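Side-chain contact in peroxiredoxin (Mycobacterium tuberculosis, PDB 5EPF), which probably reduces hydrogen peroxide and organic hydroperoxides to water and alcohols as a thiol-specific, thioredoxin-dependent peroxidase of the BCP/PrxQ subfamily: residues 104-108 against 109-113. Numbering follows the deposited sequence.
With SO4 (sulfate ion), chain C.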
loop_
_atom_site.group_PDB
_atom_site.type_symbol
_atom_site.label_atom_id
_atom_site.label_comp_id
_atom_site.label_asym_id
_atom_site.label_seq_id
_atom_site.Cartn_x
_atom_site.Cartn_y
_atom_site.Cartn_z
ATOM N N THR A 104 -13.087 -4.039 2.466
ATOM C CA THR A 104 -13.805 -3.537 1.296
ATOM C C THR A 104 -12.844 -3.130 0.184
ATOM O O THR A 104 -13.060 -3.455 -0.991
ATOM C CB THR A 104 -14.675 -2.348 1.721
ATOM O OG1 THR A 104 -15.593 -2.788 2.733
ATOM C CG2 THR A 104 -15.452 -1.772 0.534
ATOM N N VAL A 105 -11.762 -2.432 0.529
ATOM C CA VAL A 105 -10.822 -2.017 -0.500
ATOM C C VAL A 105 -10.004 -3.209 -0.977
ATOM O O VAL A 105 -9.744 -3.362 -2.176
ATOM C CB VAL A 105 -9.975 -0.824 -0.011
ATOM C CG1 VAL A 105 -8.948 -0.421 -1.059
ATOM C CG2 VAL A 105 -10.881 0.372 0.314
ATOM N N ALA A 106 -9.638 -4.107 -0.060
ATOM C CA ALA A 106 -8.985 -5.348 -0.474
ATOM C C ALA A 106 -9.831 -6.092 -1.507
ATOM O O ALA A 106 -9.304 -6.608 -2.502
ATOM C CB ALA A 106 -8.726 -6.226 0.750
ATOM N N ALA A 107 -11.147 -6.171 -1.279
ATOM C CA ALA A 107 -12.032 -6.822 -2.238
ATOM C C ALA A 107 -12.005 -6.109 -3.585
ATOM O O ALA A 107 -11.987 -6.756 -4.641
ATOM C CB ALA A 107 -13.458 -6.886 -1.684
ATOM N N GLN A 108 -11.988 -4.772 -3.570
ATOM C CA GLN A 108 -11.905 -4.023 -4.818
ATOM C C GLN A 108 -10.655 -4.402 -5.607
ATOM O O GLN A 108 -10.694 -4.492 -6.836
ATOM C CB GLN A 108 -11.915 -2.523 -4.524
ATOM C CG GLN A 108 -11.597 -1.671 -5.729
ATOM C CD GLN A 108 -11.250 -0.230 -5.385
ATOM O OE1 GLN A 108 -10.901 0.546 -6.266
ATOM N NE2 GLN A 108 -11.328 0.124 -4.109
ATOM N N PHE A 109 -9.534 -4.633 -4.919
ATOM C CA PHE A 109 -8.273 -4.986 -5.560
ATOM C C PHE A 109 -8.104 -6.489 -5.770
ATOM O O PHE A 109 -7.117 -6.911 -6.396
ATOM C CB PHE A 109 -7.103 -4.421 -4.749
ATOM C CG PHE A 109 -6.850 -2.951 -4.975
ATOM C CD1 PHE A 109 -5.853 -2.541 -5.864
ATOM C CD2 PHE A 109 -7.606 -1.977 -4.324
ATOM C CE1 PHE A 109 -5.591 -1.190 -6.087
ATOM C CE2 PHE A 109 -7.359 -0.621 -4.538
ATOM C CZ PHE A 109 -6.352 -0.228 -5.423
ATOM N N GLY A 110 -9.042 -7.302 -5.296
ATOM C CA GLY A 110 -8.946 -8.738 -5.471
ATOM C C GLY A 110 -7.973 -9.430 -4.547
ATOM O O GLY A 110 -7.493 -10.519 -4.885
ATOM N N VAL A 111 -7.685 -8.847 -3.380
ATOM C CA VAL A 111 -6.715 -9.391 -2.439
ATOM C C VAL A 111 -7.336 -9.739 -1.090
ATOM O O VAL A 111 -6.614 -10.087 -0.154
ATOM C CB VAL A 111 -5.470 -8.488 -2.282
ATOM C CG1 VAL A 111 -4.773 -8.309 -3.618
ATOM C CG2 VAL A 111 -5.827 -7.131 -1.687
ATOM N N LYS A 112 -8.658 -9.679 -0.975
ATOM C CA LYS A 112 -9.321 -10.002 0.282
ATOM C C LYS A 112 -9.318 -11.507 0.517
ATOM O O LYS A 112 -9.450 -12.291 -0.426
ATOM C CB LYS A 112 -10.773 -9.529 0.226
ATOM C CG LYS A 112 -11.548 -9.773 1.525
ATOM C CD LYS A 112 -13.000 -9.353 1.382
ATOM C CE LYS A 112 -13.865 -9.813 2.553
ATOM N NZ LYS A 112 -15.313 -9.487 2.339
ATOM N N ARG A 113 -9.190 -11.910 1.784
ATOM C CA ARG A 113 -9.306 -13.306 2.194
ATOM C C ARG A 113 -10.257 -13.416 3.376
ATOM O O ARG A 113 -10.333 -12.516 4.218
ATOM C CB ARG A 113 -7.937 -13.905 2.557
ATOM C CG ARG A 113 -7.062 -14.136 1.348
ATOM C CD ARG A 113 -5.687 -14.668 1.710
ATOM N NE ARG A 113 -5.095 -15.345 0.563
ATOM C CZ ARG A 113 -3.819 -15.706 0.477
ATOM N NH1 ARG A 113 -2.979 -15.442 1.471
ATOM N NH2 ARG A 113 -3.385 -16.320 -0.616
HETATM S S SO4 C . -6.572 -16.424 -2.818
HETATM O O1 SO4 C . -6.878 -15.635 -1.624
HETATM O O2 SO4 C . -7.703 -17.300 -3.121
HETATM O O3 SO4 C . -6.320 -15.530 -3.948
HETATM O O4 SO4 C . -5.390 -17.244 -2.561
#
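Val105 meets Phe109 one helical turn on, through both backbone and side chain. Phe109 N donates to Val105 O (3.0 Å), the last bond of the regular helical pattern, and the same oxygen lies at the ring edge, 3.3 Å from Phe109 CD2. With CG1 anti to the backbone N (chi1 178°), Val105 lies alongside the ring, its CG1 3.8 Å from Phe109 CE2.

Ala106 O is the acceptor on which the end of the helix closes; the chain itself leaves helical geometry at Gly110. Ala106 O takes a nearly straight bond from Val111 N (2.9 Å, N-H...O 168°), which approaches from above the carbonyl plane, and a second, weak one from Phe109 N. On the side-chain side, Ala106 CB packs against Val111 CG2 at 3.9 Å; that methyl stands between the backbone N and the carbonyl carbon of its own residue.

Ala107 supplies the other half of the closure: Ala107 O accepts the N-H of Gly110, with Gly110 N 3.1 Å away. Positive phi at Gly110 (77°), with the bonds from Val111 N to Ala106 O and from Gly110 N to Ala107 O, makes this a Schellman motif. The extended Lys112 chain leaves past Ala107, resting its CD 4.0 Å from Ala107 CB. Gln108 runs alongside Phe109, pointing the same way.

Beyond the turn, Arg113 grips a sulfate, probably from the crystallisation liquor, through NE to O1 and NH2 to O4, both bonds close to straight.

At the helix start, the Asp100 carboxylate accepts the backbone N-H groups of Val105 and Ala106. Phe109 and Val111 anchor the turn on the central sheet of the thioredoxin-like fold, contacting Phe43 of strand 39-43 and Phe127 of strand 125-129, while the outgoing chain enters strand 113-115, which pairs antiparallel with strand 118-120.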